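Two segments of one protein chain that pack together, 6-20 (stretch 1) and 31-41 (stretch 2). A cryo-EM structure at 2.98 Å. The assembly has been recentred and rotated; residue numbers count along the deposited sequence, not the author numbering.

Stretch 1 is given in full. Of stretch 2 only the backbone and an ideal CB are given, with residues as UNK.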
ATOM      1  N   LEU D   6      -1.779  34.630 -38.193  1.00 64.91           N
ATOM      2  CA  LEU D   6      -2.145  34.787 -36.793  1.00 71.70           C
ATOM      3  C   LEU D   6      -1.388  35.889 -36.087  1.00 65.59           C
ATOM      4  O   LEU D   6      -1.749  36.214 -34.952  1.00 94.07           O
ATOM      5  CB  LEU D   6      -1.923  33.509 -35.999  1.00 91.57           C
ATOM      6  CG  LEU D   6      -3.097  32.551 -35.947  1.00117.06           C
ATOM      7  CD1 LEU D   6      -3.149  31.698 -37.169  1.00122.67           C
ATOM      8  CD2 LEU D   6      -3.015  31.731 -34.703  1.00117.58           C
ATOM      9  N   LEU D   7      -0.349  36.444 -36.700  1.00 56.67           N
ATOM     10  CA  LEU D   7       0.403  37.497 -36.029  1.00 59.78           C
ATOM     11  C   LEU D   7      -0.375  38.789 -35.751  1.00 53.79           C
ATOM     12  O   LEU D   7      -0.026  39.458 -34.766  1.00 49.96           O
ATOM     13  CB  LEU D   7       1.690  37.781 -36.814  1.00 62.47           C
ATOM     14  CG  LEU D   7       2.679  36.623 -36.672  1.00 53.56           C
ATOM     15  CD1 LEU D   7       3.910  36.827 -37.513  1.00 60.21           C
ATOM     16  CD2 LEU D   7       3.072  36.460 -35.224  1.00 67.86           C
ATOM     17  N   PRO D   8      -1.399  39.199 -36.512  1.00 52.40           N
ATOM     18  CA  PRO D   8      -2.293  40.236 -35.975  1.00 57.88           C
ATOM     19  C   PRO D   8      -3.130  39.813 -34.777  1.00 68.36           C
ATOM     20  O   PRO D   8      -3.609  40.691 -34.050  1.00 62.92           O
ATOM     21  CB  PRO D   8      -3.180  40.587 -37.170  1.00 54.62           C
ATOM     22  CG  PRO D   8      -2.994  39.507 -38.147  1.00 53.62           C
ATOM     23  CD  PRO D   8      -1.584  39.091 -37.971  1.00 47.67           C
ATOM     24  N   ILE D   9      -3.325  38.521 -34.536  1.00 68.67           N
ATOM     25  CA  ILE D   9      -4.144  38.056 -33.425  1.00 62.36           C
ATOM     26  C   ILE D   9      -3.295  37.683 -32.215  1.00 65.55           C
ATOM     27  O   ILE D   9      -3.617  38.062 -31.089  1.00 59.02           O
ATOM     28  CB  ILE D   9      -5.016  36.867 -33.882  1.00 50.76           C
ATOM     29  CG1 ILE D   9      -5.883  37.271 -35.072  1.00 47.69           C
ATOM     30  CG2 ILE D   9      -5.907  36.398 -32.762  1.00 38.42           C
ATOM     31  CD1 ILE D   9      -6.568  36.111 -35.749  1.00 40.79           C
ATOM     32  N   VAL D  10      -2.190  36.972 -32.446  1.00 64.87           N
ATOM     33  CA  VAL D  10      -1.378  36.420 -31.364  1.00 52.91           C
ATOM     34  C   VAL D  10      -0.575  37.512 -30.660  1.00 47.31           C
ATOM     35  O   VAL D  10      -0.462  37.513 -29.428  1.00 45.26           O
ATOM     36  CB  VAL D  10      -0.477  35.302 -31.925  1.00 55.19           C
ATOM     37  CG1 VAL D  10       0.527  34.824 -30.905  1.00 71.95           C
ATOM     38  CG2 VAL D  10      -1.327  34.136 -32.371  1.00 48.55           C
ATOM     39  N   ILE D  11      -0.034  38.470 -31.425  1.00 47.32           N
ATOM     40  CA  ILE D  11       0.850  39.493 -30.846  1.00 52.69           C
ATOM     41  C   ILE D  11       0.174  40.398 -29.813  1.00 43.15           C
ATOM     42  O   ILE D  11       0.766  40.613 -28.742  1.00 47.43           O
ATOM     43  CB  ILE D  11       1.552  40.280 -31.968  1.00 49.89           C
ATOM     44  CG1 ILE D  11       2.548  39.389 -32.706  1.00 46.68           C
ATOM     45  CG2 ILE D  11       2.255  41.523 -31.445  1.00 31.04           C
ATOM     46  CD1 ILE D  11       3.130  40.031 -33.935  1.00 38.78           C
ATOM     47  N   PRO D  12      -1.041  40.938 -30.033  1.00 42.42           N
ATOM     48  CA  PRO D  12      -1.643  41.720 -28.941  1.00 46.16           C
ATOM     49  C   PRO D  12      -2.080  40.859 -27.774  1.00 51.55           C
ATOM     50  O   PRO D  12      -1.927  41.287 -26.621  1.00 57.81           O
ATOM     51  CB  PRO D  12      -2.839  42.406 -29.609  1.00 41.05           C
ATOM     52  CG  PRO D  12      -2.577  42.354 -31.024  1.00 48.48           C
ATOM     53  CD  PRO D  12      -1.882  41.072 -31.241  1.00 45.82           C
ATOM     54  N   LEU D  13      -2.550  39.639 -28.063  1.00 50.19           N
ATOM     55  CA  LEU D  13      -3.066  38.711 -27.061  1.00 42.25           C
ATOM     56  C   LEU D  13      -2.037  38.418 -25.982  1.00 38.48           C
ATOM     57  O   LEU D  13      -2.266  38.717 -24.801  1.00 34.26           O
ATOM     58  CB  LEU D  13      -3.504  37.420 -27.750  1.00 39.88           C
ATOM     59  CG  LEU D  13      -4.090  36.358 -26.835  1.00 43.53           C
ATOM     60  CD1 LEU D  13      -5.301  36.923 -26.151  1.00 45.73           C
ATOM     61  CD2 LEU D  13      -4.449  35.131 -27.629  1.00 44.04           C
ATOM     62  N   VAL D  14      -0.880  37.875 -26.400  1.00 38.50           N
ATOM     63  CA  VAL D  14       0.288  37.663 -25.542  1.00 35.68           C
ATOM     64  C   VAL D  14       0.621  38.919 -24.761  1.00 29.85           C
ATOM     65  O   VAL D  14       0.786  38.872 -23.533  1.00 35.32           O
ATOM     66  CB  VAL D  14       1.492  37.208 -26.388  1.00 27.69           C
ATOM     67  CG1 VAL D  14       2.730  37.113 -25.533  1.00 23.99           C
ATOM     68  CG2 VAL D  14       1.213  35.889 -27.055  1.00 26.46           C
ATOM     69  N   THR D  15       0.594  40.070 -25.448  1.00 26.61           N
ATOM     70  CA  THR D  15       0.932  41.343 -24.826  1.00 32.44           C
ATOM     71  C   THR D  15      -0.022  41.660 -23.696  1.00 34.03           C
ATOM     72  O   THR D  15       0.417  41.948 -22.574  1.00 36.48           O
ATOM     73  CB  THR D  15       0.902  42.454 -25.864  1.00 36.79           C
ATOM     74  OG1 THR D  15       1.800  42.120 -26.925  1.00 46.58           O
ATOM     75  CG2 THR D  15       1.323  43.766 -25.237  1.00 38.45           C
ATOM     76  N   ALA D  16      -1.325  41.470 -23.945  1.00 35.03           N
ATOM     77  CA  ALA D  16      -2.338  41.742 -22.933  1.00 33.89           C
ATOM     78  C   ALA D  16      -2.131  40.861 -21.715  1.00 43.75           C
ATOM     79  O   ALA D  16      -2.167  41.354 -20.579  1.00 45.91           O
ATOM     80  CB  ALA D  16      -3.730  41.532 -23.518  1.00 32.89           C
ATOM     81  N   ILE D  17      -1.746  39.600 -21.953  1.00 41.63           N
ATOM     82  CA  ILE D  17      -1.521  38.667 -20.860  1.00 36.68           C
ATOM     83  C   ILE D  17      -0.339  39.118 -20.020  1.00 37.96           C
ATOM     84  O   ILE D  17      -0.450  39.241 -18.793  1.00 39.83           O
ATOM     85  CB  ILE D  17      -1.330  37.247 -21.411  1.00 35.61           C
ATOM     86  CG1 ILE D  17      -2.585  36.808 -22.159  1.00 30.96           C
ATOM     87  CG2 ILE D  17      -1.059  36.297 -20.290  1.00 37.34           C
ATOM     88  CD1 ILE D  17      -2.391  35.572 -22.992  1.00 40.17           C
ATOM     89  N   VAL D  18       0.759  39.523 -20.668  1.00 32.21           N
ATOM     90  CA  VAL D  18       1.913  39.906 -19.862  1.00 33.67           C
ATOM     91  C   VAL D  18       1.768  41.307 -19.308  1.00 27.60           C
ATOM     92  O   VAL D  18       2.612  41.731 -18.516  1.00 25.84           O
ATOM     93  CB  VAL D  18       3.252  39.795 -20.613  1.00 36.34           C
ATOM     94  CG1 VAL D  18       3.455  38.387 -21.120  1.00 34.76           C
ATOM     95  CG2 VAL D  18       3.347  40.799 -21.727  1.00 35.81           C
ATOM     96  N   LEU D  19       0.709  42.030 -19.666  1.00 27.46           N
ATOM     97  CA  LEU D  19       0.496  43.295 -18.988  1.00 34.03           C
ATOM     98  C   LEU D  19      -0.295  43.122 -17.705  1.00 49.33           C
ATOM     99  O   LEU D  19      -0.464  44.097 -16.969  1.00 55.61           O
ATOM    100  CB  LEU D  19      -0.196  44.285 -19.926  1.00 55.49           C
ATOM    101  CG  LEU D  19       0.688  44.814 -21.060  1.00 60.87           C
ATOM    102  CD1 LEU D  19      -0.121  45.548 -22.112  1.00 44.83           C
ATOM    103  CD2 LEU D  19       1.767  45.713 -20.496  1.00 52.91           C
ATOM    104  N   ILE D  20      -0.755  41.903 -17.408  1.00 51.01           N
ATOM    105  CA  ILE D  20      -1.519  41.688 -16.185  1.00 51.41           C
ATOM    106  C   ILE D  20      -0.601  41.659 -14.959  1.00 48.76           C
ATOM    107  O   ILE D  20      -1.003  42.081 -13.868  1.00 43.79           O
ATOM    108  CB  ILE D  20      -2.356  40.403 -16.342  1.00 59.40           C
ATOM    109  CG1 ILE D  20      -3.312  40.554 -17.523  1.00 52.42           C
ATOM    110  CG2 ILE D  20      -3.182  40.098 -15.106  1.00 48.03           C
ATOM    111  CD1 ILE D  20      -4.032  39.298 -17.899  1.00 56.62           C
ATOM    112  N   UNK D  31       6.092  50.964 -22.222  1.00 38.61           N
ATOM    113  CA  UNK D  31       7.160  50.484 -23.097  1.00 33.12           C
ATOM    114  C   UNK D  31       6.761  49.187 -23.803  1.00 37.63           C
ATOM    115  O   UNK D  31       6.929  49.058 -25.024  1.00 36.18           O
ATOM    116  CB  UNK D  31       8.445  50.270 -22.294  1.00 33.12           C
ATOM    117  N   UNK D  32       6.184  48.231 -23.062  1.00 35.66           N
ATOM    118  CA  UNK D  32       5.819  46.946 -23.656  1.00 29.86           C
ATOM    119  C   UNK D  32       4.660  47.102 -24.637  1.00 36.75           C
ATOM    120  O   UNK D  32       4.699  46.546 -25.745  1.00 34.25           O
ATOM    121  CB  UNK D  32       5.450  45.941 -22.563  1.00 29.86           C
ATOM    122  N   UNK D  33       3.637  47.893 -24.275  1.00 38.60           N
ATOM    123  CA  UNK D  33       2.509  48.107 -25.178  1.00 31.01           C
ATOM    124  C   UNK D  33       2.925  48.863 -26.438  1.00 29.86           C
ATOM    125  O   UNK D  33       2.466  48.531 -27.539  1.00 32.79           O
ATOM    126  CB  UNK D  33       1.397  48.871 -24.457  1.00 31.01           C
ATOM    127  N   UNK D  34       3.838  49.833 -26.308  1.00 30.08           N
ATOM    128  CA  UNK D  34       4.322  50.580 -27.466  1.00 30.23           C
ATOM    129  C   UNK D  34       5.121  49.693 -28.413  1.00 31.55           C
ATOM    130  O   UNK D  34       4.893  49.710 -29.633  1.00 33.15           O
ATOM    131  CB  UNK D  34       5.180  51.762 -27.011  1.00 30.23           C
ATOM    132  N   UNK D  35       6.047  48.897 -27.866  1.00 33.48           N
ATOM    133  CA  UNK D  35       6.866  48.020 -28.697  1.00 32.34           C
ATOM    134  C   UNK D  35       6.029  46.944 -29.373  1.00 39.45           C
ATOM    135  O   UNK D  35       6.247  46.624 -30.550  1.00 48.01           O
ATOM    136  CB  UNK D  35       7.967  47.371 -27.856  1.00 32.34           C
ATOM    137  N   UNK D  36       5.027  46.417 -28.667  1.00 39.69           N
ATOM    138  CA  UNK D  36       4.184  45.390 -29.261  1.00 45.52           C
ATOM    139  C   UNK D  36       3.245  45.957 -30.314  1.00 51.16           C
ATOM    140  O   UNK D  36       2.936  45.270 -31.291  1.00 44.38           O
ATOM    141  CB  UNK D  36       3.375  44.682 -28.173  1.00 45.52           C
ATOM    142  N   UNK D  37       2.802  47.208 -30.157  1.00 57.72           N
ATOM    143  CA  UNK D  37       1.957  47.809 -31.183  1.00 53.98           C
ATOM    144  C   UNK D  37       2.755  48.118 -32.447  1.00 53.44           C
ATOM    145  O   UNK D  37       2.251  47.942 -33.566  1.00 58.04           O
ATOM    146  CB  UNK D  37       1.302  49.085 -30.650  1.00 53.98           C
ATOM    147  N   UNK D  38       4.011  48.556 -32.290  1.00 52.80           N
ATOM    148  CA  UNK D  38       4.874  48.770 -33.454  1.00 48.29           C
ATOM    149  C   UNK D  38       5.149  47.451 -34.174  1.00 40.72           C
ATOM    150  O   UNK D  38       5.102  47.379 -35.413  1.00 43.43           O
ATOM    151  CB  UNK D  38       6.191  49.425 -33.031  1.00 48.29           C
ATOM    152  N   UNK D  39       5.384  46.377 -33.412  1.00 33.90           N
ATOM    153  CA  UNK D  39       5.518  45.062 -34.020  1.00 38.13           C
ATOM    154  C   UNK D  39       4.249  44.571 -34.693  1.00 40.85           C
ATOM    155  O   UNK D  39       4.310  43.867 -35.705  1.00 38.40           O
ATOM    156  CB  UNK D  39       5.951  44.048 -32.959  1.00 38.13           C
ATOM    157  N   UNK D  40       3.089  44.959 -34.157  1.00 44.55           N
ATOM    158  CA  UNK D  40       1.809  44.657 -34.793  1.00 47.49           C
ATOM    159  C   UNK D  40       1.680  45.339 -36.149  1.00 40.42           C
ATOM    160  O   UNK D  40       1.205  44.726 -37.114  1.00 36.84           O
ATOM    161  CB  UNK D  40       0.654  45.083 -33.885  1.00 47.49           C
ATOM    162  N   UNK D  41       2.091  46.611 -36.232  1.00 37.33           N
ATOM    163  CA  UNK D  41       2.050  47.344 -37.501  1.00 35.64           C
ATOM    164  C   UNK D  41       2.974  46.698 -38.529  1.00 34.52           C
ATOM    165  O   UNK D  41       2.600  46.519 -39.699  1.00 36.65           O
ATOM    166  CB  UNK D  41       2.441  48.808 -37.288  1.00 35.64           C
TER

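Stretch 2 is a regular helix throughout. It runs antiparallel to the helix of stretch 1, with an angle of 175° between their directions and a closest approach of 9.6 Å between axes. Stretch 1 offers mostly carbon: Pro8, Ile11, Pro12, Val18 and Leu19, with the hydroxyl of Thr15 near the middle.

At position 31 the ideal CB has nothing of stretch 1 within 5.5 Å. The contact sets no preference here. The residue is Val31, and it does not touch stretch 1.

Position 32 points toward stretch 1. Its ideal CB lies 4.2 Å from Leu19 CD2 and 5.4 Å from Thr15 CG2. The surroundings are methyl groups, so a small or medium apolar side chain such as alanine, valine or isoleucine would suit. The residue is Val32, with chi1 t. Its CG1 lies 4.2 Å from Leu19 CD2, 4.3 Å from Thr15 CG2 and 4.4 Å from Val18 CG2. One methyl thus meets three side chains.

Position 33 points sideways. Its ideal CB is 4.3 Å from Leu19 CD1, again an apolar neighbour. A small residue fits, such as alanine, serine or threonine. The residue is Ser33, chi1 p. Its CB makes the contact with Leu19, while OG is hydrogen-bonded to a residue just outside the stretches.

Positions 34 and 35 are out of reach of stretch 1, and many side chains would be compatible with this contact. They are Leu34 and Ala35.

Position 36 points toward stretch 1. Its ideal CB is only 3.3 Å from Thr15 OG1, which is tight, and 4.7 Å from Ile11 CG2. The CA atoms of position 36 and Thr15 are 6.8 Å apart. Little room remains, so glycine or alanine is favoured. The residue is Ala36, with its CB 3.3 Å from Thr15 OG1. That hydroxyl donates to Ile11 O, at 2.6 Å from OG1 to O. Its contact with the methyl is packing, close but not a hydrogen bond. The backbone joins in as well, with Ile11 CG2 3.8 Å from Ala36 O.

Position 37 points away from stretch 1, which therefore asks nothing of it. The residue is Thr37, whose OG1 donates to Ser33 O at 2.6 Å, back along its own helix.

Position 38 is out of reach and little constrained. The residue is Val38.

Position 39 faces stretch 1. An ideal CB would sit 4.7 Å from Ile11 CG2, and there is room for it. Alanine would fit as well as glycine, and phi/psi of -64/-32 is ordinary helix. The residue is Gly39; its O lies 4.4 Å from Ile11 CD1.

Position 40 points sideways, with Ile11 CG2 4.6 Å and Pro12 CG 5.1 Å from its ideal CB. A longer apolar chain, leucine or methionine, could reach the proline surface. The residue is Leu40, t then p. Its CD1 lies 3.7 Å from Pro8 CA and 4.0 Å from Pro12 CG. More of its surface is covered by the other stretch than that of any other residue here.

Position 41 is out of reach. The residue is Val41.

Stretch 2 31-41: VVSLAATVGLV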
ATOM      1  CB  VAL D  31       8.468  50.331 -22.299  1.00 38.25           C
ATOM      2  CG1 VAL D  31       9.518  49.611 -23.115  1.00 40.40           C
ATOM      3  CG2 VAL D  31       8.992  51.691 -21.908  1.00 34.20           C
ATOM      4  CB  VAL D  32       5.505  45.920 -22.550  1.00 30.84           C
ATOM      5  CG1 VAL D  32       4.916  44.653 -23.131  1.00 38.74           C
ATOM      6  CG2 VAL D  32       6.766  45.571 -21.803  1.00 35.97           C
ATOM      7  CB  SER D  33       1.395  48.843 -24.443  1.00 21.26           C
ATOM      8  OG  SER D  33       1.833  50.110 -23.999  1.00 18.49           O
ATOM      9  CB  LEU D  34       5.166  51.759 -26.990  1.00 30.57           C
ATOM     10  CG  LEU D  34       5.769  52.682 -28.043  1.00 42.69           C
ATOM     11  CD1 LEU D  34       4.679  53.328 -28.869  1.00 51.62           C
ATOM     12  CD2 LEU D  34       6.625  53.733 -27.368  1.00 38.65           C
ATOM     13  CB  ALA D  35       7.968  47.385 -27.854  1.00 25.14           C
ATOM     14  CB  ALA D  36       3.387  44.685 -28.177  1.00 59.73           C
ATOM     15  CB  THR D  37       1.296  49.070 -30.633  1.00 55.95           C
ATOM     16  OG1 THR D  37       0.657  48.758 -29.392  1.00 58.31           O
ATOM     17  CG2 THR D  37       0.232  49.562 -31.585  1.00 62.75           C
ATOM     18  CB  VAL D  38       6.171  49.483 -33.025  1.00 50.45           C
ATOM     19  CG1 VAL D  38       7.165  49.547 -34.165  1.00 51.81           C
ATOM     20  CG2 VAL D  38       5.859  50.888 -32.550  1.00 44.68           C
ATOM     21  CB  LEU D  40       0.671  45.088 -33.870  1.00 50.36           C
ATOM     22  CG  LEU D  40      -0.764  44.888 -34.335  1.00 37.07           C
ATOM     23  CD1 LEU D  40      -1.034  43.427 -34.513  1.00 44.72           C
ATOM     24  CD2 LEU D  40      -1.721  45.499 -33.336  1.00 28.15           C
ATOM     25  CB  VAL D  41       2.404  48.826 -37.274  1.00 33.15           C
ATOM     26  CG1 VAL D  41       2.459  49.572 -38.586  1.00 34.40           C
ATOM     27  CG2 VAL D  41       1.400  49.478 -36.361  1.00 39.63           C
TER
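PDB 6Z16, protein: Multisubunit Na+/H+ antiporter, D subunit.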